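Local coordinates for uncharacterized protein (Leptospirillum rubarum, PDB 3OMD) that is of unknown function but belongs to the DUF5069 family and folds as a single chain of helices and loops without strands, at residues R72-D75 with Q76-L79; A33-V37 with A38-G42; E63-A66 with E67-S71; L79-V82 with H83-P87. All blocks are in the same frame, centred on the assembly; numbering follows the deposited sequence.

How the contacts relate
Each contact joins consecutive segments, so none closes a long loop, and along the chain they follow in series without nesting or crossing. Contact 2 comes first, turning the chain out of helix 26-38. Contact 3 spans the next helix of this set, 62-69. The short loop after it runs into contact 1, which starts helix 75-85, and contact 4, sharing L79 with contact 1, finishes that helix. Across space, R34 of contact 2 hydrogen-bonds to V69 O of contact 3 and R72 O of contact 1, tying helix 26-38 to the connection between the other two. M78 and W81 pack against helix 62-69. Contacts 2 and 4 do not touch, their nearest atoms lying about 8 Å apart.

Contact 1. Residues R72-D75 with Q76-L79; sequences RPQD and QDML
R72 and Q74 meet D77 and M78 in a helix-start contact, where the loop after helix 62-69 turns into helix 75-85 and Q74 takes the N-cap position. The case illustrates how a first turn is held from the residues just ahead of it. Q74 O receives M78 N at 3.1 Å and, by a weak bond, D77 N. One residue on, D75 O takes L79 N at 2.8 Å with an N-H...O angle of 162°, and the regular helical pattern is under way.

The side chain of R72 runs forward alongside this turn. CG lies anti to the carbonyl carbon (chi1 -65°) and the chain is extended from there to NE, which carries its aliphatic part past D77 and over M78. R72 CB sits 3.9 Å from D77 CB, and R72 CB and CD each approach M78 SE to 3.8 Å, the two side chains crossing at about a right angle. M78, present as selenomethionine, is buried, and its bent chain leads on toward F65 and V69 of helix 62-69.

The polar end of R72 has other partners. A water in the guanidinium plane accepts from R72 NE at 3.1 Å and donates to D77 O at 3.0 Å, while R72 NH1 bonds to A68 O. The carboxylate of D77 is not paired with this guanidinium, and D75 forms its salt bridge with R14. R72 therefore meets the turn through its methylenes and a water to D77 O, while NH1 ties it to helix 62-69, and its charge probably acts on D77 only at a distance.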
ATOM      1  N   ARG A  72      13.851  -5.281 -11.046  1.00 20.10           N
ATOM      2  CA  ARG A  72      13.799  -6.046  -9.783  1.00 20.17           C
ATOM      3  C   ARG A  72      12.465  -6.770  -9.623  1.00 20.14           C
ATOM      4  O   ARG A  72      11.578  -6.311  -8.895  1.00 21.46           O
ATOM      5  CB  ARG A  72      14.001  -5.062  -8.630  1.00 19.98           C
ATOM      6  CG  ARG A  72      15.418  -4.458  -8.704  1.00 19.95           C
ATOM      7  CD  ARG A  72      15.607  -3.299  -7.699  1.00 19.90           C
ATOM      8  NE  ARG A  72      16.980  -2.811  -7.735  1.00 21.46           N
ATOM      9  CZ  ARG A  72      17.439  -1.881  -8.584  1.00 24.03           C
ATOM     10  NH1 ARG A  72      16.632  -1.296  -9.494  1.00 23.48           N
ATOM     11  NH2 ARG A  72      18.723  -1.536  -8.521  1.00 25.95           N
ATOM     12  N   PRO A  73      12.302  -7.917 -10.279  1.00 21.87           N
ATOM     13  CA  PRO A  73      11.039  -8.623 -10.340  1.00 21.96           C
ATOM     14  C   PRO A  73      10.648  -9.313  -9.045  1.00 22.10           C
ATOM     15  O   PRO A  73       9.457  -9.577  -8.829  1.00 23.62           O
ATOM     16  CB  PRO A  73      11.267  -9.680 -11.454  1.00 22.45           C
ATOM     17  CG  PRO A  73      12.735  -9.846 -11.497  1.00 24.27           C
ATOM     18  CD  PRO A  73      13.316  -8.509 -11.178  1.00 23.01           C
ATOM     19  N   GLN A  74      11.624  -9.539  -8.165  1.00 21.94           N
ATOM     20  CA  GLN A  74      11.350 -10.232  -6.935  1.00 21.61           C
ATOM     21  C   GLN A  74      11.295  -9.245  -5.765  1.00 19.01           C
ATOM     22  O   GLN A  74      12.065  -8.287  -5.698  1.00 19.19           O
ATOM     23  CB  GLN A  74      12.433 -11.260  -6.672  1.00 24.59           C
ATOM     24  CG  GLN A  74      12.699 -12.241  -7.834  1.00 30.53           C
ATOM     25  CD  GLN A  74      11.426 -12.892  -8.406  1.00 37.89           C
ATOM     26  OE1 GLN A  74      11.328 -13.127  -9.628  1.00 42.98           O
ATOM     27  NE2 GLN A  74      10.451 -13.191  -7.540  1.00 39.47           N
ATOM     28  N   ASP A  75      10.416  -9.542  -4.822  1.00 16.90           N
ATOM     29  CA  ASP A  75      10.267  -8.738  -3.594  1.00 15.06           C
ATOM     30  C   ASP A  75      11.621  -8.513  -2.902  1.00 15.49           C
ATOM     31  O   ASP A  75      11.863  -7.428  -2.396  1.00 15.10           O
ATOM     32  CB  ASP A  75       9.328  -9.449  -2.602  1.00 14.87           C
ATOM     33  CG  ASP A  75       7.867  -9.225  -2.895  1.00 16.62           C
ATOM     34  OD1 ASP A  75       7.492  -8.456  -3.808  1.00 17.13           O
ATOM     35  OD2 ASP A  75       7.069  -9.841  -2.169  1.00 18.95           O
ATOM     36  N   GLN A  76      12.453  -9.553  -2.799  1.00 15.34           N
ATOM     37  CA  GLN A  76      13.700  -9.381  -2.077  1.00 16.80           C
ATOM     38  C   GLN A  76      14.555  -8.327  -2.758  1.00 16.63           C
ATOM     39  O   GLN A  76      15.278  -7.580  -2.087  1.00 16.80           O
ATOM     40  CB  GLN A  76      14.454 -10.700  -1.909  1.00 18.74           C
ATOM     41  CG  GLN A  76      13.888 -11.556  -0.738  1.00 20.55           C
ATOM     42  CD  GLN A  76      14.129 -10.939   0.656  1.00 23.10           C
ATOM     43  OE1 GLN A  76      15.256 -10.571   1.000  1.00 26.14           O
ATOM     44  NE2 GLN A  76      13.079 -10.835   1.447  1.00 24.58           N
ATOM     45  N   ASP A  77      14.464  -8.248  -4.091  1.00 16.40           N
ATOM     46  CA  ASP A  77      15.267  -7.282  -4.778  1.00 17.65           C
ATOM     47  C   ASP A  77      14.738  -5.872  -4.598  1.00 15.79           C
ATOM     48  O   ASP A  77      15.524  -4.922  -4.420  1.00 15.55           O
ATOM     49  CB  ASP A  77      15.463  -7.712  -6.219  1.00 20.79           C
ATOM     50  CG  ASP A  77      16.391  -8.968  -6.271  1.00 25.36           C
ATOM     51  OD1 ASP A  77      17.468  -8.927  -5.626  1.00 32.65           O
ATOM     52  OD2 ASP A  77      16.008  -9.995  -6.804  1.00 32.34           O
HETATM   53  N   MSE A  78      13.416  -5.723  -4.579  1.00 15.09           N
HETATM   54  CA  MSE A  78      12.889  -4.405  -4.305  1.00 16.19           C
HETATM   55  C   MSE A  78      13.165  -3.980  -2.851  1.00 14.87           C
HETATM   56  O   MSE A  78      13.450  -2.827  -2.568  1.00 15.00           O
HETATM   57  CB  MSE A  78      11.388  -4.361  -4.599  1.00 17.52           C
HETATM   58  CG  MSE A  78      11.048  -4.219  -5.979  1.00 29.08           C
HETATM   59 SE   MSE A  78      11.985  -2.523  -6.669  1.00 50.66          SE
HETATM   60  CE  MSE A  78      11.410  -1.148  -5.376  1.00 46.68           C
ATOM     61  N   LEU A  79      13.092  -4.932  -1.926  1.00 13.50           N
ATOM     62  CA  LEU A  79      13.397  -4.627  -0.523  1.00 13.82           C
ATOM     63  C   LEU A  79      14.851  -4.166  -0.389  1.00 14.15           C
ATOM     64  O   LEU A  79      15.139  -3.185   0.330  1.00 13.97           O
ATOM     65  CB  LEU A  79      13.122  -5.848   0.374  1.00 13.60           C
ATOM     66  CG  LEU A  79      13.502  -5.689   1.871  1.00 12.00           C
ATOM     67  CD1 LEU A  79      12.685  -4.545   2.491  1.00 13.78           C
ATOM     68  CD2 LEU A  79      13.271  -6.973   2.603  1.00 14.62           C
TER
HETATM   69  O   HOH W   1      18.255  -4.650  -5.601  1.00 36.35           O

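Contact 2. Residues A33-V37 with A38-G42; sequences ARAHV and AGTLG
A35 O takes T40 N in the wider-spanning of the two bonds, five residues against three, that make the Schellman motif ending helix 26-38. This bond, 3.0 Å with an N-H...O angle of 175°, is almost straight at the hydrogen. The second brings G39 N to H36 O at 3.2 Å, the donor standing above the carbonyl plane. Just before it, A38 N still reaches R34 O at 3.1 Å in the ordinary helical manner. The reversal passes through G39, whose positive phi of 75° turns the backbone aside and is a value that favours glycine.

The chain beyond then folds back on the helix. L41 lays its branched end beside A35 and H36: CD2 touches A35 CB at 3.9 Å, and CD1 comes 4.1 Å from H36 CB, near the plane of the imidazole and at its edge. Chi1 brings L41 CG toward H36, and chi2 near 158° sets CD2 against A35 and CD1 by H36.

Farther out, the H36 ring stacks with Y46, and A35 packs on L8. The guanidinium of R34 bonds to V69 O and R72 O, linking helix 26-38 to helix 62-69 and the loop after it. T40 is held by its backbone pairing with L8, and its hydroxyl, OG1, lies 3.7 Å from A35 O but bonds to M6 O.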
ATOM      1  N   ALA A  33       3.207   0.050  -8.263  1.00 12.07           N
ATOM      2  CA  ALA A  33       4.249   0.566  -9.131  1.00 13.45           C
ATOM      3  C   ALA A  33       4.348  -0.230 -10.412  1.00 13.86           C
ATOM      4  O   ALA A  33       4.514   0.324 -11.494  1.00 14.33           O
ATOM      5  CB  ALA A  33       5.583   0.580  -8.409  1.00 13.68           C
ATOM      6  N   ARG A  34       4.249  -1.548 -10.301  1.00 13.80           N
ATOM      7  CA  ARG A  34       4.286  -2.357 -11.524  1.00 15.33           C
ATOM      8  C   ARG A  34       3.126  -2.049 -12.449  1.00 15.92           C
ATOM      9  O   ARG A  34       3.327  -1.955 -13.684  1.00 17.32           O
ATOM     10  CB  ARG A  34       4.343  -3.837 -11.180  1.00 16.21           C
ATOM     11  CG  ARG A  34       5.642  -4.212 -10.436  1.00 16.08           C
ATOM     12  CD  ARG A  34       5.831  -5.753 -10.316  1.00 17.14           C
ATOM     13  NE  ARG A  34       6.806  -6.165  -9.312  1.00 19.78           N
ATOM     14  CZ  ARG A  34       8.129  -6.005  -9.375  1.00 21.47           C
ATOM     15  NH1 ARG A  34       8.733  -5.486 -10.453  1.00 24.12           N
ATOM     16  NH2 ARG A  34       8.851  -6.401  -8.327  1.00 22.30           N
ATOM     17  N   ALA A  35       1.927  -1.895 -11.881  1.00 16.28           N
ATOM     18  CA  ALA A  35       0.777  -1.534 -12.709  1.00 15.97           C
ATOM     19  C   ALA A  35       0.922  -0.116 -13.298  1.00 17.11           C
ATOM     20  O   ALA A  35       0.525   0.137 -14.455  1.00 17.48           O
ATOM     21  CB  ALA A  35      -0.494  -1.671 -11.884  1.00 16.83           C
ATOM     22  N   HIS A  36       1.481   0.798 -12.511  1.00 16.18           N
ATOM     23  CA  HIS A  36       1.746   2.143 -12.997  1.00 17.51           C
ATOM     24  C   HIS A  36       2.666   2.152 -14.232  1.00 18.76           C
ATOM     25  O   HIS A  36       2.337   2.822 -15.237  1.00 21.06           O
ATOM     26  CB  HIS A  36       2.345   2.932 -11.855  1.00 17.02           C
ATOM     27  CG  HIS A  36       2.969   4.221 -12.271  1.00 19.57           C
ATOM     28  ND1 HIS A  36       2.224   5.341 -12.570  1.00 21.06           N
ATOM     29  CD2 HIS A  36       4.271   4.582 -12.395  1.00 21.30           C
ATOM     30  CE1 HIS A  36       3.043   6.337 -12.868  1.00 21.59           C
ATOM     31  NE2 HIS A  36       4.288   5.907 -12.759  1.00 25.42           N
ATOM     32  N   VAL A  37       3.779   1.408 -14.161  1.00 19.38           N
ATOM     33  CA  VAL A  37       4.732   1.277 -15.296  1.00 22.61           C
ATOM     34  C   VAL A  37       3.970   0.719 -16.501  1.00 23.75           C
ATOM     35  O   VAL A  37       4.122   1.207 -17.639  1.00 25.37           O
ATOM     36  CB  VAL A  37       5.953   0.339 -14.913  1.00 22.47           C
ATOM     37  CG1 VAL A  37       6.775  -0.086 -16.174  1.00 27.10           C
ATOM     38  CG2 VAL A  37       6.842   1.111 -13.879  1.00 24.66           C
ATOM     39  N   ALA A  38       3.151  -0.295 -16.241  1.00 23.53           N
ATOM     40  CA  ALA A  38       2.378  -0.992 -17.288  1.00 24.49           C
ATOM     41  C   ALA A  38       1.216  -0.175 -17.884  1.00 25.29           C
ATOM     42  O   ALA A  38       0.736  -0.501 -18.972  1.00 27.36           O
ATOM     43  CB  ALA A  38       1.845  -2.351 -16.740  1.00 23.21           C
ATOM     44  N   GLY A  39       0.717   0.838 -17.162  1.00 25.06           N
ATOM     45  CA  GLY A  39      -0.530   1.521 -17.576  1.00 25.40           C
ATOM     46  C   GLY A  39      -1.807   0.749 -17.310  1.00 24.58           C
ATOM     47  O   GLY A  39      -2.816   0.940 -18.024  1.00 26.49           O
ATOM     48  N   THR A  40      -1.825  -0.047 -16.235  1.00 23.67           N
ATOM     49  CA  THR A  40      -2.955  -0.937 -15.957  1.00 23.25           C
ATOM     50  C   THR A  40      -3.418  -0.838 -14.487  1.00 21.94           C
ATOM     51  O   THR A  40      -3.662  -1.835 -13.818  1.00 20.60           O
ATOM     52  CB  THR A  40      -2.612  -2.357 -16.353  1.00 23.38           C
ATOM     53  OG1 THR A  40      -1.343  -2.715 -15.777  1.00 27.14           O
ATOM     54  CG2 THR A  40      -2.504  -2.502 -17.889  1.00 25.61           C
ATOM     55  N   LEU A  41      -3.542   0.396 -13.992  1.00 20.57           N
ATOM     56  CA  LEU A  41      -3.958   0.602 -12.597  1.00 19.94           C
ATOM     57  C   LEU A  41      -5.448   0.396 -12.281  1.00 19.39           C
ATOM     58  O   LEU A  41      -5.816   0.208 -11.106  1.00 17.53           O
ATOM     59  CB  LEU A  41      -3.554   2.031 -12.134  1.00 18.49           C
ATOM     60  CG  LEU A  41      -2.082   2.191 -11.725  1.00 18.86           C
ATOM     61  CD1 LEU A  41      -1.668   3.661 -11.809  1.00 19.18           C
ATOM     62  CD2 LEU A  41      -1.858   1.627 -10.335  1.00 18.96           C
ATOM     63  N   GLY A  42      -6.337   0.450 -13.277  1.00 21.32           N
ATOM     64  CA  GLY A  42      -7.769   0.370 -12.969  1.00 21.94           C
ATOM     65  C   GLY A  42      -8.229   1.482 -12.032  1.00 22.11           C
ATOM     66  O   GLY A  42      -7.849   2.662 -12.220  1.00 24.16           O
TER

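Contact 3. Residues E63-A66 with E67-S71; sequences EKFA and EAVKS
E67 N donates to E63 O at 3.0 Å, the first of three successive bonds by which helix 62-69 satisfies its main chain here. A68 N reaches K64 O at 2.8 Å and V69 N reaches F65 O at 3.1 Å. K70 N donates to E67 O, three residues back instead of four.

A68 O and V69 O accept from side chains, the first from R72 NH1 and the second from R34 NH1. At the start of the helix, D61 OD2 takes K64 N. On the exposed surface, K70 NZ forms a salt bridge with E67 OE1 at 3.2 Å, coming to its syn side but 27° out of the carboxylate plane.

The apolar face rests on F65 and V69. CG1 of V69 lies over one face of the phenyl ring, toward its rim and 4.0 Å from F65 CE2, while CG2 is pressed to 3.2 Å from A66 O. Replacing V69 by an alanine would probably uncover part of that ring face and take away a surface on which M78 and A33 pack.

F65 and V69 face helices 26-38 and 75-85, whereas E63, K64, E67 and K70 are exposed, the division of an amphipathic helix packed between two others.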
ATOM      1  N   GLU A  63       9.069   8.248  -8.362  1.00 18.64           N
ATOM      2  CA  GLU A  63       9.493   8.026  -9.746  1.00 19.82           C
ATOM      3  C   GLU A  63      10.660   7.037  -9.754  1.00 18.50           C
ATOM      4  O   GLU A  63      10.699   6.082 -10.549  1.00 19.12           O
ATOM      5  CB  GLU A  63       9.912   9.330 -10.453  1.00 21.55           C
ATOM      6  CG  GLU A  63       8.787  10.323 -10.649  1.00 27.41           C
ATOM      7  CD  GLU A  63       9.229  11.673 -11.233  1.00 34.42           C
ATOM      8  OE1 GLU A  63      10.438  11.927 -11.474  1.00 37.70           O
ATOM      9  OE2 GLU A  63       8.341  12.512 -11.437  1.00 40.33           O
ATOM     10  N   LYS A  64      11.615   7.273  -8.866  1.00 17.85           N
ATOM     11  CA  LYS A  64      12.762   6.340  -8.754  1.00 17.26           C
ATOM     12  C   LYS A  64      12.340   4.961  -8.302  1.00 16.52           C
ATOM     13  O   LYS A  64      12.886   3.963  -8.810  1.00 16.86           O
ATOM     14  CB  LYS A  64      13.826   6.916  -7.831  1.00 18.15           C
ATOM     15  CG  LYS A  64      14.407   8.230  -8.347  1.00 21.57           C
ATOM     16  CD  LYS A  64      15.498   8.737  -7.462  1.00 26.97           C
ATOM     17  CE  LYS A  64      16.070  10.026  -8.063  1.00 33.50           C
ATOM     18  NZ  LYS A  64      17.204  10.547  -7.244  1.00 38.62           N
ATOM     19  N   PHE A  65      11.365   4.876  -7.394  1.00 15.26           N
ATOM     20  CA  PHE A  65      10.856   3.570  -6.972  1.00 14.47           C
ATOM     21  C   PHE A  65      10.205   2.811  -8.123  1.00 15.18           C
ATOM     22  O   PHE A  65      10.501   1.615  -8.308  1.00 15.32           O
ATOM     23  CB  PHE A  65       9.894   3.792  -5.804  1.00 14.59           C
ATOM     24  CG  PHE A  65       9.317   2.524  -5.232  1.00 13.36           C
ATOM     25  CD1 PHE A  65       9.962   1.857  -4.204  1.00 16.79           C
ATOM     26  CD2 PHE A  65       8.114   2.022  -5.703  1.00 13.95           C
ATOM     27  CE1 PHE A  65       9.407   0.708  -3.651  1.00 17.27           C
ATOM     28  CE2 PHE A  65       7.567   0.851  -5.177  1.00 12.84           C
ATOM     29  CZ  PHE A  65       8.215   0.187  -4.142  1.00 15.01           C
ATOM     30  N   ALA A  66       9.382   3.499  -8.931  1.00 15.30           N
ATOM     31  CA  ALA A  66       8.737   2.831 -10.051  1.00 16.92           C
ATOM     32  C   ALA A  66       9.790   2.362 -11.048  1.00 18.33           C
ATOM     33  O   ALA A  66       9.654   1.280 -11.603  1.00 20.04           O
ATOM     34  CB  ALA A  66       7.682   3.756 -10.733  1.00 17.66           C
ATOM     35  N   GLU A  67      10.810   3.176 -11.301  1.00 18.54           N
ATOM     36  CA  GLU A  67      11.887   2.746 -12.204  1.00 19.34           C
ATOM     37  C   GLU A  67      12.653   1.551 -11.647  1.00 18.20           C
ATOM     38  O   GLU A  67      12.989   0.606 -12.384  1.00 20.24           O
ATOM     39  CB  GLU A  67      12.868   3.891 -12.470  1.00 20.42           C
ATOM     40  CG  GLU A  67      14.009   3.508 -13.474  1.00 26.07           C
ATOM     41  CD  GLU A  67      13.503   3.141 -14.877  1.00 32.18           C
ATOM     42  OE1 GLU A  67      12.420   3.662 -15.268  1.00 34.59           O
ATOM     43  OE2 GLU A  67      14.178   2.328 -15.579  1.00 35.18           O
ATOM     44  N   ALA A  68      12.878   1.561 -10.334  1.00 17.91           N
ATOM     45  CA  ALA A  68      13.658   0.506  -9.714  1.00 18.37           C
ATOM     46  C   ALA A  68      12.978  -0.851  -9.810  1.00 18.34           C
ATOM     47  O   ALA A  68      13.668  -1.878  -9.986  1.00 18.24           O
ATOM     48  CB  ALA A  68      13.940   0.833  -8.240  1.00 17.56           C
ATOM     49  N   VAL A  69      11.650  -0.888  -9.730  1.00 18.68           N
ATOM     50  CA  VAL A  69      10.970  -2.170  -9.765  1.00 20.95           C
ATOM     51  C   VAL A  69      11.064  -2.837 -11.140  1.00 21.14           C
ATOM     52  O   VAL A  69      10.999  -4.065 -11.208  1.00 22.06           O
ATOM     53  CB  VAL A  69       9.503  -2.111  -9.268  1.00 21.82           C
ATOM     54  CG1 VAL A  69       9.421  -1.528  -7.879  1.00 23.24           C
ATOM     55  CG2 VAL A  69       8.614  -1.415 -10.260  1.00 23.66           C
ATOM     56  N   LYS A  70      11.328  -2.055 -12.191  1.00 21.83           N
ATOM     57  CA  LYS A  70      11.458  -2.615 -13.552  1.00 23.41           C
ATOM     58  C   LYS A  70      12.586  -3.613 -13.734  1.00 24.01           C
ATOM     59  O   LYS A  70      12.486  -4.468 -14.622  1.00 27.94           O
ATOM     60  CB  LYS A  70      11.630  -1.516 -14.605  1.00 23.69           C
ATOM     61  CG  LYS A  70      10.466  -0.536 -14.606  1.00 24.72           C
ATOM     62  CD  LYS A  70      10.697   0.516 -15.711  1.00 28.64           C
ATOM     63  CE  LYS A  70       9.613   1.577 -15.850  1.00 33.22           C
ATOM     64  NZ  LYS A  70       9.898   2.626 -16.921  1.00 37.97           N
ATOM     65  N   SER A  71      13.700  -3.471 -13.016  1.00 22.30           N
ATOM     66  CA  SER A  71      14.791  -4.446 -13.133  1.00 22.21           C
ATOM     67  C   SER A  71      14.845  -5.393 -11.932  1.00 21.37           C
ATOM     68  O   SER A  71      15.764  -6.225 -11.815  1.00 23.35           O
ATOM     69  CB  SER A  71      16.141  -3.755 -13.326  1.00 23.26           C
ATOM     70  OG  SER A  71      16.359  -2.920 -12.197  1.00 23.29           O
TER

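Contact 4. Residues L79-V82 with H83-P87; sequences LAWV and HSQSP
The last turns of helix 75-85 bring W81 under Q85 and L79 beside H83, two pairs four residues apart that show how a helix covers its own rings. Q85 CG stands over the six-membered ring of W81, 3.4 Å from its centroid and only 10° off the normal, a close CH-pi contact. A bend at chi2 (-70°) then carries the amide of Q85 out past the CZ2 rim, its plane 23° from that of the ring. W81 has CG anti to its backbone N, which swings the indole toward helix 62-69, between Q85 CG on one face and A68 CB on the other.

In the second pair, L79 CD1 lies over the imidazole of H83, 4.0 Å from the ring centroid and again in CH-pi contact. L79 O also sits over a face of this ring, toward its rim, while accepting H83 N at 2.9 Å.

The main chain closes with one shared acceptor and one shared donor. W81 O takes S84 OG at 2.8 Å and Q85 N at 3.0 Å, and Q85 N gives a second, weak bond to V82 O. S86 leaves the helix, its hydroxyl bonded to F58 O.

A serine in place of W81 would probably leave Q85 CG and A68 CB without the surface they share and open a gap between helices 62-69 and 75-85.

The S84 hydroxyl thus turns back on its own helix as a second donor to W81 O, beside the regular amide of Q85, and the side chains hold together by dispersion and weak CH-pi attraction with no charge pairing.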
ATOM      1  N   LEU A  79      13.092  -4.932  -1.926  1.00 13.50           N
ATOM      2  CA  LEU A  79      13.397  -4.627  -0.523  1.00 13.82           C
ATOM      3  C   LEU A  79      14.851  -4.166  -0.389  1.00 14.15           C
ATOM      4  O   LEU A  79      15.139  -3.185   0.330  1.00 13.97           O
ATOM      5  CB  LEU A  79      13.122  -5.848   0.374  1.00 13.60           C
ATOM      6  CG  LEU A  79      13.502  -5.689   1.871  1.00 12.00           C
ATOM      7  CD1 LEU A  79      12.685  -4.545   2.491  1.00 13.78           C
ATOM      8  CD2 LEU A  79      13.271  -6.973   2.603  1.00 14.62           C
ATOM      9  N   ALA A  80      15.777  -4.846  -1.084  1.00 14.60           N
ATOM     10  CA  ALA A  80      17.188  -4.458  -1.002  1.00 14.30           C
ATOM     11  C   ALA A  80      17.357  -3.040  -1.569  1.00 15.09           C
ATOM     12  O   ALA A  80      18.152  -2.239  -1.037  1.00 15.68           O
ATOM     13  CB  ALA A  80      18.080  -5.464  -1.714  1.00 15.94           C
ATOM     14  N   TRP A  81      16.615  -2.701  -2.624  1.00 14.69           N
ATOM     15  CA  TRP A  81      16.712  -1.345  -3.170  1.00 15.00           C
ATOM     16  C   TRP A  81      16.222  -0.305  -2.141  1.00 14.57           C
ATOM     17  O   TRP A  81      16.880   0.715  -1.885  1.00 15.34           O
ATOM     18  CB  TRP A  81      15.901  -1.233  -4.489  1.00 15.94           C
ATOM     19  CG  TRP A  81      16.101   0.091  -5.160  1.00 16.38           C
ATOM     20  CD1 TRP A  81      17.076   0.424  -6.063  1.00 18.40           C
ATOM     21  CD2 TRP A  81      15.278   1.261  -5.003  1.00 16.50           C
ATOM     22  NE1 TRP A  81      16.927   1.740  -6.461  1.00 21.50           N
ATOM     23  CE2 TRP A  81      15.831   2.276  -5.829  1.00 19.44           C
ATOM     24  CE3 TRP A  81      14.141   1.549  -4.233  1.00 16.64           C
ATOM     25  CZ2 TRP A  81      15.282   3.557  -5.921  1.00 20.07           C
ATOM     26  CZ3 TRP A  81      13.593   2.877  -4.298  1.00 17.35           C
ATOM     27  CH2 TRP A  81      14.168   3.838  -5.163  1.00 19.16           C
ATOM     28  N   VAL A  82      15.076  -0.587  -1.521  1.00 13.43           N
ATOM     29  CA  VAL A  82      14.562   0.300  -0.481  1.00 13.53           C
ATOM     30  C   VAL A  82      15.612   0.533   0.626  1.00 14.11           C
ATOM     31  O   VAL A  82      15.895   1.687   1.030  1.00 15.51           O
ATOM     32  CB  VAL A  82      13.240  -0.242   0.106  1.00 13.22           C
ATOM     33  CG1 VAL A  82      12.840   0.530   1.401  1.00 14.56           C
ATOM     34  CG2 VAL A  82      12.146  -0.125  -0.958  1.00 15.21           C
ATOM     35  N   HIS A  83      16.214  -0.554   1.105  1.00 14.48           N
ATOM     36  CA  HIS A  83      17.238  -0.406   2.155  1.00 15.56           C
ATOM     37  C   HIS A  83      18.387   0.471   1.660  1.00 16.74           C
ATOM     38  O   HIS A  83      18.892   1.312   2.406  1.00 16.81           O
ATOM     39  CB  HIS A  83      17.732  -1.776   2.594  1.00 15.83           C
ATOM     40  CG  HIS A  83      16.747  -2.528   3.434  1.00 14.08           C
ATOM     41  ND1 HIS A  83      16.789  -3.903   3.599  1.00 17.04           N
ATOM     42  CD2 HIS A  83      15.751  -2.087   4.236  1.00 15.45           C
ATOM     43  CE1 HIS A  83      15.835  -4.268   4.438  1.00 15.24           C
ATOM     44  NE2 HIS A  83      15.176  -3.193   4.815  1.00 15.63           N
ATOM     45  N   SER A  84      18.789   0.288   0.403  1.00 16.62           N
ATOM     46  CA  SER A  84      19.923   1.036  -0.123  1.00 17.43           C
ATOM     47  C   SER A  84      19.608   2.543  -0.267  1.00 18.20           C
ATOM     48  O   SER A  84      20.530   3.369  -0.278  1.00 21.05           O
ATOM     49  CB  SER A  84      20.399   0.406  -1.450  1.00 17.93           C
ATOM     50  OG  SER A  84      19.560   0.766  -2.531  1.00 23.86           O
ATOM     51  N   GLN A  85      18.319   2.878  -0.393  1.00 16.61           N
ATOM     52  CA  GLN A  85      17.857   4.246  -0.551  1.00 18.71           C
ATOM     53  C   GLN A  85      17.377   4.898   0.723  1.00 18.59           C
ATOM     54  O   GLN A  85      17.189   6.130   0.745  1.00 22.07           O
ATOM     55  CB  GLN A  85      16.706   4.287  -1.568  1.00 17.75           C
ATOM     56  CG  GLN A  85      17.102   3.829  -2.950  1.00 21.16           C
ATOM     57  CD  GLN A  85      18.012   4.837  -3.589  1.00 28.84           C
ATOM     58  OE1 GLN A  85      19.190   4.590  -3.760  1.00 31.99           O
ATOM     59  NE2 GLN A  85      17.464   6.011  -3.907  1.00 35.43           N
ATOM     60  N   SER A  86      17.205   4.113   1.782  1.00 16.74           N
ATOM     61  CA  SER A  86      16.519   4.582   2.995  1.00 16.13           C
ATOM     62  C   SER A  86      17.149   4.034   4.269  1.00 15.91           C
ATOM     63  O   SER A  86      16.828   2.939   4.742  1.00 15.69           O
ATOM     64  CB  SER A  86      15.053   4.156   2.952  1.00 15.79           C
ATOM     65  OG  SER A  86      14.397   4.595   4.135  1.00 15.62           O
ATOM     66  N   PRO A  87      18.057   4.814   4.870  1.00 17.09           N
ATOM     67  CA  PRO A  87      18.580   4.422   6.163  1.00 17.09           C
ATOM     68  C   PRO A  87      17.454   4.182   7.190  1.00 16.34           C
ATOM     69  O   PRO A  87      17.542   3.260   8.002  1.00 17.33           O
ATOM     70  CB  PRO A  87      19.401   5.644   6.565  1.00 18.74           C
ATOM     71  CG  PRO A  87      19.926   6.120   5.265  1.00 20.06           C
ATOM     72  CD  PRO A  87      18.751   6.000   4.330  1.00 18.40           C
TER